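Local coordinates for protein GTP cyclohydrolase 1 type 2 homolog (Thermus thermophilus, PDB 2YYB) that is of unknown function but belongs to the GTP cyclohydrolase 1 type 2/NIF3 family and probably binds two divalent metal ions, at residues A[169-173]-A[210-214]; A[122-126]-A[176-181]; A[153-159]-A[202-208]; A[21-26]-A[95-99]. One frame throughout, in Å; residues are numbered along the deposited sequence.

How the contacts relate
Along the chain contact 4 closes first; contacts 2, 3 and 1 then open and close in that order, so their segments interleave. Those three gather on or beside the four-stranded sheet 154-157/204-207/184-187/166-169, whereas contact 4 joins the loop before strand 27-30 to the end of strand 92-95 in the five-stranded sheet. The centres of contacts 1, 2 and 3 are about 14 to 15 Å apart, and each touches the other two. Contact 4 lies about 28 Å from contact 3 between centres, yet touches contact 2 (Val126 against Leu98) and comes within about 5 Å of contact 1, nearest atoms. Contacts 1 and 4 thus approach the predicted metal site from the two sheets.

Contact 1. Residues A[169-173]-A[210-214]; sequences VSGSG and HYDTE
Gly171 CA sits almost squarely over the His210 imidazole, 3.5 Å from the ring centroid and 6° off its normal, a CH-pi contact at the predicted dinuclear metal site of this NIF3-family protein. Ser172 OG lies at the edge of the same ring, near its plane. Beside this, Gly171 N donates a hydrogen bond of 3.2 Å to Thr213 OG1, fairly straight at 159°. The threonine oxygen also bonds to the carbonyl O of Gly209, so it is gripped between two backbone groups and ties the loop after strand 166-169 to the short helix 210-213. With its first torsion near -70°, Glu214 turns CG beside its own backbone N, and the extended chain beyond carries the carboxylate back to the glycine, CD lying 3.8 Å from Gly171 CA. On the way CG passes Ser170 OG at 3.4 Å. Gly171 has positive phi and backbone angles at which a beta carbon would crowd the preceding carbonyl O. Further out, weak hydrogen bonds link Glu214 to His64 and His65, and His210 stacks on His192 of a second subunit. His210, Glu214, His65 and Asp101 are predicted ligands of the first metal, and His64 of the second. Exchanging His210 for an alanine would probably strip Gly171 CA of its aromatic platform and leave the predicted first metal site a ligand short. On the far side of the glycine amide, Ser170 CB packs against Thr213 CB at 3.8 Å.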
loop_
_atom_site.group_PDB
_atom_site.type_symbol
_atom_site.label_atom_id
_atom_site.label_comp_id
_atom_site.label_asym_id
_atom_site.label_seq_id
_atom_site.Cartn_x
_atom_site.Cartn_y
_atom_site.Cartn_z
ATOM N N VAL A 169 21.083 22.710 0.484
ATOM C CA VAL A 169 19.936 21.967 -0.075
ATOM C C VAL A 169 18.884 23.014 -0.425
ATOM O O VAL A 169 18.098 23.428 0.426
ATOM C CB VAL A 169 19.298 20.948 0.913
ATOM C CG1 VAL A 169 18.072 20.328 0.276
ATOM C CG2 VAL A 169 20.276 19.834 1.271
ATOM N N SER A 170 18.873 23.436 -1.685
ATOM C CA SER A 170 17.954 24.467 -2.156
ATOM C C SER A 170 16.484 24.070 -2.174
ATOM O O SER A 170 16.138 22.898 -2.186
ATOM C CB SER A 170 18.370 24.924 -3.555
ATOM O OG SER A 170 18.166 23.889 -4.508
ATOM N N GLY A 171 15.622 25.078 -2.189
ATOM C CA GLY A 171 14.190 24.839 -2.204
ATOM C C GLY A 171 13.645 24.595 -0.810
ATOM O O GLY A 171 13.842 25.402 0.093
ATOM N N SER A 172 12.962 23.468 -0.643
ATOM C CA SER A 172 12.372 23.088 0.638
ATOM C C SER A 172 13.154 21.958 1.268
ATOM O O SER A 172 12.768 20.794 1.147
ATOM C CB SER A 172 10.913 22.634 0.458
ATOM O OG SER A 172 10.046 23.736 0.268
ATOM N N GLY A 173 14.232 22.295 1.957
ATOM C CA GLY A 173 15.034 21.258 2.569
ATOM C C GLY A 173 14.741 20.972 4.026
ATOM O O GLY A 173 15.261 20.002 4.571
ATOM N N HIS A 210 13.053 30.162 -1.755
ATOM C CA HIS A 210 12.893 28.983 -2.596
ATOM C C HIS A 210 13.244 29.373 -4.038
ATOM O O HIS A 210 13.956 28.650 -4.737
ATOM C CB HIS A 210 11.453 28.464 -2.517
ATOM C CG HIS A 210 11.286 27.053 -2.991
ATOM N ND1 HIS A 210 11.774 26.608 -4.201
ATOM C CD2 HIS A 210 10.644 25.999 -2.433
ATOM C CE1 HIS A 210 11.438 25.339 -4.367
ATOM N NE2 HIS A 210 10.752 24.946 -3.309
ATOM N N TYR A 211 12.752 30.526 -4.474
ATOM C CA TYR A 211 13.044 31.003 -5.824
ATOM C C TYR A 211 14.514 31.370 -5.983
ATOM O O TYR A 211 15.194 30.880 -6.879
ATOM C CB TYR A 211 12.214 32.239 -6.150
ATOM C CG TYR A 211 12.438 32.795 -7.540
ATOM C CD1 TYR A 211 11.808 32.231 -8.649
ATOM C CD2 TYR A 211 13.242 33.915 -7.745
ATOM C CE1 TYR A 211 11.961 32.768 -9.921
ATOM C CE2 TYR A 211 13.405 34.463 -9.021
ATOM C CZ TYR A 211 12.760 33.880 -10.104
ATOM O OH TYR A 211 12.938 34.389 -11.373
ATOM N N ASP A 212 14.993 32.237 -5.102
ATOM C CA ASP A 212 16.364 32.705 -5.170
ATOM C C ASP A 212 17.453 31.658 -5.063
ATOM O O ASP A 212 18.591 31.929 -5.457
ATOM C CB ASP A 212 16.613 33.799 -4.135
ATOM C CG ASP A 212 15.849 35.059 -4.446
ATOM O OD1 ASP A 212 15.761 35.395 -5.644
ATOM O OD2 ASP A 212 15.343 35.710 -3.507
ATOM N N THR A 213 17.135 30.470 -4.554
ATOM C CA THR A 213 18.165 29.441 -4.448
ATOM C C THR A 213 18.073 28.431 -5.594
ATOM O O THR A 213 19.077 27.800 -5.933
ATOM C CB THR A 213 18.131 28.675 -3.058
ATOM O OG1 THR A 213 16.937 27.890 -2.947
ATOM C CG2 THR A 213 18.208 29.661 -1.881
ATOM N N GLU A 214 16.886 28.263 -6.189
ATOM C CA GLU A 214 16.744 27.302 -7.290
ATOM C C GLU A 214 16.833 28.025 -8.663
ATOM O O GLU A 214 16.322 27.572 -9.676
ATOM C CB GLU A 214 15.446 26.442 -7.118
ATOM C CG GLU A 214 15.502 25.401 -5.927
ATOM C CD GLU A 214 14.420 24.291 -5.965
ATOM O OE1 GLU A 214 13.219 24.631 -6.100
ATOM O OE2 GLU A 214 14.761 23.068 -5.844
#

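Contact 2. Residues A[122-126]-A[176-181]; sequences TPWDV and LLPKVD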
loop_
_atom_site.group_PDB
_atom_site.type_symbol
_atom_site.label_atom_id
_atom_site.label_comp_id
_atom_site.label_asym_id
_atom_site.label_seq_id
_atom_site.Cartn_x
_atom_site.Cartn_y
_atom_site.Cartn_z
ATOM N N THR A 122 31.244 17.435 -1.544
ATOM C CA THR A 122 30.844 16.037 -1.593
ATOM C C THR A 122 29.329 15.987 -1.472
ATOM O O THR A 122 28.760 16.675 -0.649
ATOM C CB THR A 122 31.443 15.260 -0.419
ATOM O OG1 THR A 122 30.902 13.935 -0.399
ATOM C CG2 THR A 122 31.115 15.956 0.908
ATOM N N PRO A 123 28.655 15.167 -2.287
ATOM C CA PRO A 123 27.193 15.086 -2.209
ATOM C C PRO A 123 26.607 14.697 -0.845
ATOM O O PRO A 123 27.211 13.941 -0.084
ATOM C CB PRO A 123 26.836 14.097 -3.324
ATOM C CG PRO A 123 28.042 13.254 -3.432
ATOM C CD PRO A 123 29.167 14.259 -3.321
ATOM N N TRP A 124 25.422 15.241 -0.561
ATOM C CA TRP A 124 24.684 15.012 0.678
ATOM C C TRP A 124 23.204 14.987 0.313
ATOM O O TRP A 124 22.613 16.019 -0.023
ATOM C CB TRP A 124 24.933 16.155 1.646
ATOM C CG TRP A 124 24.616 15.854 3.066
ATOM C CD1 TRP A 124 25.467 15.353 3.999
ATOM C CD2 TRP A 124 23.366 16.077 3.733
ATOM N NE1 TRP A 124 24.831 15.253 5.212
ATOM C CE2 TRP A 124 23.539 15.690 5.076
ATOM C CE3 TRP A 124 22.118 16.567 3.326
ATOM C CZ2 TRP A 124 22.510 15.780 6.020
ATOM C CZ3 TRP A 124 21.098 16.655 4.260
ATOM C CH2 TRP A 124 21.300 16.264 5.594
ATOM N N ASP A 125 22.609 13.804 0.389
ATOM C CA ASP A 125 21.206 13.603 0.032
ATOM C C ASP A 125 21.000 14.011 -1.418
ATOM O O ASP A 125 21.910 14.541 -2.062
ATOM C CB ASP A 125 20.272 14.442 0.904
ATOM C CG ASP A 125 18.805 14.091 0.687
ATOM O OD1 ASP A 125 18.325 13.128 1.322
ATOM O OD2 ASP A 125 18.137 14.762 -0.127
ATOM N N VAL A 126 19.799 13.768 -1.936
ATOM C CA VAL A 126 19.505 14.144 -3.314
ATOM C C VAL A 126 19.676 15.646 -3.364
ATOM O O VAL A 126 19.984 16.286 -2.358
ATOM C CB VAL A 126 18.039 13.834 -3.753
ATOM C CG1 VAL A 126 17.615 12.426 -3.282
ATOM C CG2 VAL A 126 17.093 14.928 -3.229
ATOM N N LEU A 176 14.691 17.728 5.709
ATOM C CA LEU A 176 15.991 17.103 5.988
ATOM C C LEU A 176 16.673 17.567 7.286
ATOM O O LEU A 176 17.752 17.083 7.620
ATOM C CB LEU A 176 16.959 17.346 4.827
ATOM C CG LEU A 176 16.810 16.538 3.531
ATOM C CD1 LEU A 176 17.586 17.231 2.393
ATOM C CD2 LEU A 176 17.314 15.114 3.755
ATOM N N LEU A 177 16.051 18.497 8.006
ATOM C CA LEU A 177 16.614 19.026 9.248
ATOM C C LEU A 177 17.213 17.995 10.210
ATOM O O LEU A 177 18.357 18.126 10.631
ATOM C CB LEU A 177 15.557 19.832 9.996
ATOM C CG LEU A 177 16.047 21.162 10.561
ATOM C CD1 LEU A 177 16.628 21.993 9.442
ATOM C CD2 LEU A 177 14.901 21.900 11.206
ATOM N N PRO A 178 16.446 16.952 10.559
ATOM C CA PRO A 178 16.880 15.894 11.473
ATOM C C PRO A 178 18.196 15.197 11.162
ATOM O O PRO A 178 18.835 14.653 12.063
ATOM C CB PRO A 178 15.701 14.931 11.457
ATOM C CG PRO A 178 15.147 15.107 10.088
ATOM C CD PRO A 178 15.138 16.602 9.976
ATOM N N LYS A 179 18.608 15.213 9.899
ATOM C CA LYS A 179 19.855 14.564 9.506
ATOM C C LYS A 179 21.022 15.551 9.381
ATOM O O LYS A 179 22.181 15.150 9.308
ATOM C CB LYS A 179 19.645 13.814 8.189
ATOM C CG LYS A 179 18.637 12.666 8.282
ATOM C CD LYS A 179 18.453 11.970 6.938
ATOM C CE LYS A 179 17.829 10.577 7.083
ATOM N NZ LYS A 179 16.426 10.597 7.615
ATOM N N VAL A 180 20.711 16.842 9.375
ATOM C CA VAL A 180 21.739 17.868 9.260
ATOM C C VAL A 180 22.785 17.687 10.340
ATOM O O VAL A 180 22.464 17.665 11.529
ATOM C CB VAL A 180 21.141 19.286 9.397
ATOM C CG1 VAL A 180 22.248 20.313 9.427
ATOM C CG2 VAL A 180 20.210 19.570 8.236
ATOM N N ASP A 181 24.041 17.571 9.930
ATOM C CA ASP A 181 25.118 17.394 10.889
ATOM C C ASP A 181 26.309 18.322 10.591
ATOM O O ASP A 181 27.471 17.923 10.703
ATOM C CB ASP A 181 25.547 15.925 10.888
ATOM C CG ASP A 181 26.383 15.553 9.671
ATOM O OD1 ASP A 181 26.099 16.043 8.560
ATOM O OD2 ASP A 181 27.328 14.753 9.830
#
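Trp124 lays the rim of its indole against the 3-10 segment that runs through residues 176-179. CB starts toward that turn, and with CG anti to the backbone N (chi1 -161°) the six-membered ring is carried outward to reach it. CZ3 comes first, 4.0 Å from Leu176 CD1, the two side chains running antiparallel alongside each other. At the outer corner CH2 meets Lys179 CB at 3.9 Å and, more loosely, Val180 CG2. CZ2 abuts the carbonyl of Lys179, 3.4 Å from its O, at the ring's edge. On the pyrrole side NE1 is 3.7 Å from Asp181 OD1, too far to count as a bond; the carboxylate instead forms a salt bridge with Arg131. Asp125 faces the end of Leu176, OD1 resting 3.3 Å from Leu176 CD2. Ile167 and Val169 of strand 166-169 also pack on the indole. Were Trp124 an alanine, the turn would probably lose the aromatic edge against which Leu176 and Lys179 rest, opening a gap between the turn and strand 166-169. With no hydrogen bond across it, this contact rests on van der Waals packing, part apolar and part carbon against oxygen, and is probably less directional than a hydrogen-bonded join.

Contact 3. Residues A[153-159]-A[202-208]; sequences PLVHQGG and GLNVIYA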
loop_
_atom_site.group_PDB
_atom_site.type_symbol
_atom_site.label_atom_id
_atom_site.label_comp_id
_atom_site.label_asym_id
_atom_site.label_seq_id
_atom_site.Cartn_x
_atom_site.Cartn_y
_atom_site.Cartn_z
ATOM N N PRO A 153 18.926 37.215 3.546
ATOM C CA PRO A 153 18.312 35.961 4.001
ATOM C C PRO A 153 17.851 35.958 5.456
ATOM O O PRO A 153 18.172 36.853 6.232
ATOM C CB PRO A 153 19.409 34.932 3.751
ATOM C CG PRO A 153 20.639 35.703 4.018
ATOM C CD PRO A 153 20.374 37.033 3.336
ATOM N N LEU A 154 17.073 34.941 5.802
ATOM C CA LEU A 154 16.573 34.774 7.155
ATOM C C LEU A 154 17.575 33.827 7.790
ATOM O O LEU A 154 17.959 32.811 7.195
ATOM C CB LEU A 154 15.183 34.141 7.142
ATOM C CG LEU A 154 14.564 33.763 8.490
ATOM C CD1 LEU A 154 14.303 35.010 9.307
ATOM C CD2 LEU A 154 13.271 32.991 8.264
ATOM N N VAL A 155 18.027 34.176 8.986
ATOM C CA VAL A 155 18.987 33.338 9.663
ATOM C C VAL A 155 18.489 32.991 11.050
ATOM O O VAL A 155 18.002 33.855 11.777
ATOM C CB VAL A 155 20.393 34.024 9.706
ATOM C CG1 VAL A 155 20.273 35.470 9.266
ATOM C CG2 VAL A 155 21.017 33.917 11.099
ATOM N N HIS A 156 18.582 31.705 11.373
ATOM C CA HIS A 156 18.182 31.169 12.665
ATOM C C HIS A 156 19.438 30.580 13.298
ATOM O O HIS A 156 19.881 29.484 12.934
ATOM C CB HIS A 156 17.116 30.073 12.497
ATOM C CG HIS A 156 15.743 30.601 12.209
ATOM N ND1 HIS A 156 14.697 29.786 11.837
ATOM C CD2 HIS A 156 15.239 31.860 12.262
ATOM C CE1 HIS A 156 13.607 30.520 11.677
ATOM N NE2 HIS A 156 13.911 31.781 11.928
ATOM N N GLN A 157 20.020 31.320 14.233
ATOM C CA GLN A 157 21.227 30.862 14.891
ATOM C C GLN A 157 20.933 30.178 16.207
ATOM O O GLN A 157 20.580 30.825 17.183
ATOM C CB GLN A 157 22.181 32.031 15.140
ATOM C CG GLN A 157 23.411 31.613 15.917
ATOM C CD GLN A 157 24.309 32.765 16.308
ATOM O OE1 GLN A 157 25.307 32.551 16.992
ATOM N NE2 GLN A 157 23.976 33.989 15.874
ATOM N N GLY A 158 21.085 28.867 16.235
ATOM C CA GLY A 158 20.829 28.140 17.460
ATOM C C GLY A 158 22.153 27.659 18.002
ATOM O O GLY A 158 22.322 27.440 19.213
ATOM N N GLY A 159 23.093 27.499 17.070
ATOM C CA GLY A 159 24.429 27.058 17.400
ATOM C C GLY A 159 25.456 28.180 17.340
ATOM O O GLY A 159 25.172 29.342 17.664
ATOM N N GLY A 202 20.541 23.320 18.578
ATOM C CA GLY A 202 21.664 24.191 18.281
ATOM C C GLY A 202 22.125 24.185 16.837
ATOM O O GLY A 202 23.321 24.105 16.553
ATOM N N LEU A 203 21.175 24.279 15.917
ATOM C CA LEU A 203 21.474 24.291 14.495
ATOM C C LEU A 203 21.512 25.724 13.980
ATOM O O LEU A 203 20.800 26.599 14.465
ATOM C CB LEU A 203 20.391 23.528 13.737
ATOM C CG LEU A 203 20.700 22.206 13.041
ATOM C CD1 LEU A 203 21.485 21.289 13.943
ATOM C CD2 LEU A 203 19.392 21.550 12.646
ATOM N N ASN A 204 22.375 25.962 13.010
ATOM C CA ASN A 204 22.465 27.266 12.382
ATOM C C ASN A 204 21.770 27.004 11.064
ATOM O O ASN A 204 22.105 26.026 10.375
ATOM C CB ASN A 204 23.918 27.650 12.108
ATOM C CG ASN A 204 24.584 28.344 13.280
ATOM O OD1 ASN A 204 25.812 28.276 13.422
ATOM N ND2 ASN A 204 23.793 29.031 14.114
ATOM N N VAL A 205 20.796 27.840 10.720
ATOM C CA VAL A 205 20.087 27.651 9.465
ATOM C C VAL A 205 19.856 28.979 8.790
ATOM O O VAL A 205 19.446 29.941 9.440
ATOM C CB VAL A 205 18.702 26.976 9.666
ATOM C CG1 VAL A 205 18.002 26.812 8.317
ATOM C CG2 VAL A 205 18.863 25.644 10.344
ATOM N N ILE A 206 20.129 29.032 7.489
ATOM C CA ILE A 206 19.914 30.257 6.714
ATOM C C ILE A 206 18.907 29.942 5.602
ATOM O O ILE A 206 19.129 29.023 4.803
ATOM C CB ILE A 206 21.217 30.766 6.007
ATOM C CG1 ILE A 206 22.329 31.046 7.019
ATOM C CG2 ILE A 206 20.906 32.037 5.213
ATOM C CD1 ILE A 206 22.095 32.274 7.842
ATOM N N TYR A 207 17.813 30.698 5.560
ATOM C CA TYR A 207 16.769 30.529 4.532
ATOM C C TYR A 207 16.940 31.644 3.507
ATOM O O TYR A 207 16.661 32.801 3.799
ATOM C CB TYR A 207 15.366 30.600 5.163
ATOM C CG TYR A 207 15.092 29.432 6.073
ATOM C CD1 TYR A 207 15.019 28.137 5.561
ATOM C CD2 TYR A 207 14.988 29.601 7.459
ATOM C CE1 TYR A 207 14.859 27.035 6.404
ATOM C CE2 TYR A 207 14.825 28.495 8.312
ATOM C CZ TYR A 207 14.768 27.223 7.771
ATOM O OH TYR A 207 14.655 26.125 8.582
ATOM N N ALA A 208 17.399 31.291 2.308
ATOM C CA ALA A 208 17.638 32.295 1.274
ATOM C C ALA A 208 16.591 32.409 0.157
ATOM O O ALA A 208 16.845 33.042 -0.876
ATOM C CB ALA A 208 19.023 32.076 0.679
#
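Backbone hydrogen bonds carry most of this contact between Leu154 to Gln157 and Asn204 to Tyr207, two antiparallel strands whose N-to-C directions differ by 171°. Leu154 and Tyr207 exchange a pair, Tyr207 N reaching Leu154 O at 2.7 Å in the carbonyl plane. His156 and Val205 exchange a second, in which His156 N points nearly along the C=O axis of Val205, 2.8 Å from its O. Val155-Ile206 and Gln157-Asn204 are the non-hydrogen-bonded pairs between and beyond them. Past the strand, Gly158 N still reaches Leu203 O at 2.9 Å, but from above the carbonyl plane. CA-H...O contacts fill in the rungs, as between Ile206 CA and Leu154 O at 3.3 Å. Gly202, with positive phi, closes helix 195-200 in a Schellman motif just before its strand.

The aromatic contact lies on the face shared by Leu154, His156, Val205 and Tyr207. Tyr207 turns its edge to the face of His156 in an offset edge-to-face pair, centroids 5.7 Å apart and planes at 82°; CE2 lies nearest, 3.8 Å from His156 ND1.

Apolar packing completes the join. Leu154 CD2 runs alongside Tyr207 CD2 at 3.9 Å, while on the other side of the sheet Pro153 CB touches Ile206 CG2 at 3.6 Å beneath helix 141-147. Strand 154-157 is the outermost strand, within this chain, of a mixed four-stranded sheet, the remaining strands of which run parallel.

Contact 4. Residues A[21-26]-A[95-99]; sequences QDPSLN and AAHLP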
loop_
_atom_site.group_PDB
_atom_site.type_symbol
_atom_site.label_atom_id
_atom_site.label_comp_id
_atom_site.label_asym_id
_atom_site.label_seq_id
_atom_site.Cartn_x
_atom_site.Cartn_y
_atom_site.Cartn_z
ATOM N N GLN A 21 12.154 8.101 -8.366
ATOM C CA GLN A 21 11.181 8.394 -7.317
ATOM C C GLN A 21 10.825 9.888 -7.231
ATOM O O GLN A 21 10.377 10.380 -6.184
ATOM C CB GLN A 21 11.719 7.900 -5.965
ATOM C CG GLN A 21 12.848 8.741 -5.344
ATOM C CD GLN A 21 14.027 8.978 -6.279
ATOM O OE1 GLN A 21 14.382 8.121 -7.094
ATOM N NE2 GLN A 21 14.656 10.143 -6.146
ATOM N N ASP A 22 11.038 10.603 -8.333
ATOM C CA ASP A 22 10.729 12.027 -8.389
ATOM C C ASP A 22 9.302 12.115 -8.917
ATOM O O ASP A 22 9.020 11.631 -10.018
ATOM C CB ASP A 22 11.702 12.737 -9.338
ATOM C CG ASP A 22 11.668 14.251 -9.194
ATOM O OD1 ASP A 22 12.583 14.919 -9.732
ATOM O OD2 ASP A 22 10.735 14.771 -8.548
ATOM N N PRO A 23 8.376 12.710 -8.133
ATOM C CA PRO A 23 6.987 12.814 -8.598
ATOM C C PRO A 23 6.869 13.555 -9.930
ATOM O O PRO A 23 6.088 13.162 -10.793
ATOM C CB PRO A 23 6.285 13.541 -7.445
ATOM C CG PRO A 23 7.374 14.400 -6.877
ATOM C CD PRO A 23 8.553 13.450 -6.867
ATOM N N SER A 24 7.661 14.610 -10.102
ATOM C CA SER A 24 7.621 15.393 -11.335
ATOM C C SER A 24 8.101 14.569 -12.524
ATOM O O SER A 24 9.001 13.744 -12.397
ATOM C CB SER A 24 8.489 16.641 -11.212
ATOM O OG SER A 24 9.821 16.342 -11.576
ATOM N N LEU A 25 7.488 14.798 -13.676
ATOM C CA LEU A 25 7.847 14.076 -14.888
ATOM C C LEU A 25 9.078 14.757 -15.489
ATOM O O LEU A 25 8.954 15.766 -16.180
ATOM C CB LEU A 25 6.675 14.120 -15.879
ATOM C CG LEU A 25 6.609 13.078 -16.992
ATOM C CD1 LEU A 25 7.827 12.175 -16.934
ATOM C CD2 LEU A 25 5.330 12.259 -16.831
ATOM N N ASN A 26 10.259 14.214 -15.221
ATOM C CA ASN A 26 11.487 14.807 -15.728
ATOM C C ASN A 26 11.701 14.518 -17.212
ATOM O O ASN A 26 11.396 13.420 -17.696
ATOM C CB ASN A 26 12.679 14.321 -14.894
ATOM C CG ASN A 26 12.665 14.886 -13.464
ATOM O OD1 ASN A 26 13.153 14.246 -12.530
ATOM N ND2 ASN A 26 12.109 16.089 -13.295
ATOM N N ALA A 95 11.509 19.828 -18.381
ATOM C CA ALA A 95 11.556 20.006 -16.937
ATOM C C ALA A 95 12.618 19.112 -16.283
ATOM O O ALA A 95 12.769 17.939 -16.646
ATOM C CB ALA A 95 10.148 19.735 -16.329
ATOM N N ALA A 96 13.353 19.683 -15.331
ATOM C CA ALA A 96 14.404 18.962 -14.602
ATOM C C ALA A 96 14.298 19.312 -13.115
ATOM O O ALA A 96 14.703 20.398 -12.696
ATOM C CB ALA A 96 15.787 19.345 -15.141
ATOM N N HIS A 97 13.756 18.380 -12.329
ATOM C CA HIS A 97 13.553 18.587 -10.896
ATOM C C HIS A 97 14.725 18.143 -10.004
ATOM O O HIS A 97 15.727 18.859 -9.870
ATOM C CB HIS A 97 12.286 17.862 -10.453
ATOM C CG HIS A 97 11.822 18.242 -9.084
ATOM N ND1 HIS A 97 10.882 17.513 -8.392
ATOM C CD2 HIS A 97 12.135 19.300 -8.297
ATOM C CE1 HIS A 97 10.630 18.106 -7.238
ATOM N NE2 HIS A 97 11.377 19.195 -7.156
ATOM N N LEU A 98 14.590 16.968 -9.389
ATOM C CA LEU A 98 15.637 16.470 -8.508
ATOM C C LEU A 98 16.999 16.372 -9.196
ATOM O O LEU A 98 18.012 16.783 -8.635
ATOM C CB LEU A 98 15.258 15.097 -7.928
ATOM C CG LEU A 98 14.066 15.017 -6.960
ATOM C CD1 LEU A 98 13.929 13.577 -6.470
ATOM C CD2 LEU A 98 14.255 15.958 -5.782
ATOM N N PRO A 99 17.038 15.838 -10.427
ATOM C CA PRO A 99 18.312 15.710 -11.135
ATOM C C PRO A 99 19.055 17.019 -11.373
ATOM O O PRO A 99 20.283 17.025 -11.439
ATOM C CB PRO A 99 17.918 14.990 -12.420
ATOM C CG PRO A 99 16.520 15.419 -12.630
ATOM C CD PRO A 99 15.927 15.356 -11.260
#
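Asp22 and His97 each set CG anti to the backbone N (chi1 -166° and -168°), which swings the carboxylate and the imidazole together across the contact, their planes 38° apart. His97 ND1 donates to Asp22 OD2 at 2.8 Å, using the syn lone pair of that oxygen, though the oxygen is tilted from the ring plane and the bond is somewhat bent. The other carboxylate oxygen, OD1, accepts Leu98 N at 2.9 Å, approached from the syn side but out of the carboxylate plane. One aspartate therefore holds both a side chain and the main chain that follows it. A weak bond from Ser24 N to Asp22 OD2, 3.4 Å long, adds a brace from within its own loop. Asp22 OD1 thus takes the N-H of Leu98 at the start of helix 98-102, next to the N-cap residue His97. The imidazole also meets Trp69 and His64 edge-to-face and stands about 4 Å, side chain to side chain, from Asp101; His64 and Asp101 are predicted metal ligands, consistent with Asp22 acting as a second-shell residue that orients His97 beside that predicted site. Leu98 runs antiparallel alongside Asp22, Leu98 CD1 lying 3.7 Å from Asp22 CB, and Gln21 reaches across the leucine, Gln21 NE2 3.5 Å from Leu98 CD1. Phe19 packs on Leu98 and Pro99. At the other end the loop leads into strand 27-30, antiparallel to 92-95, and Asn26 CA makes a CA-H...O contact of 3.5 Å with Ala95 O.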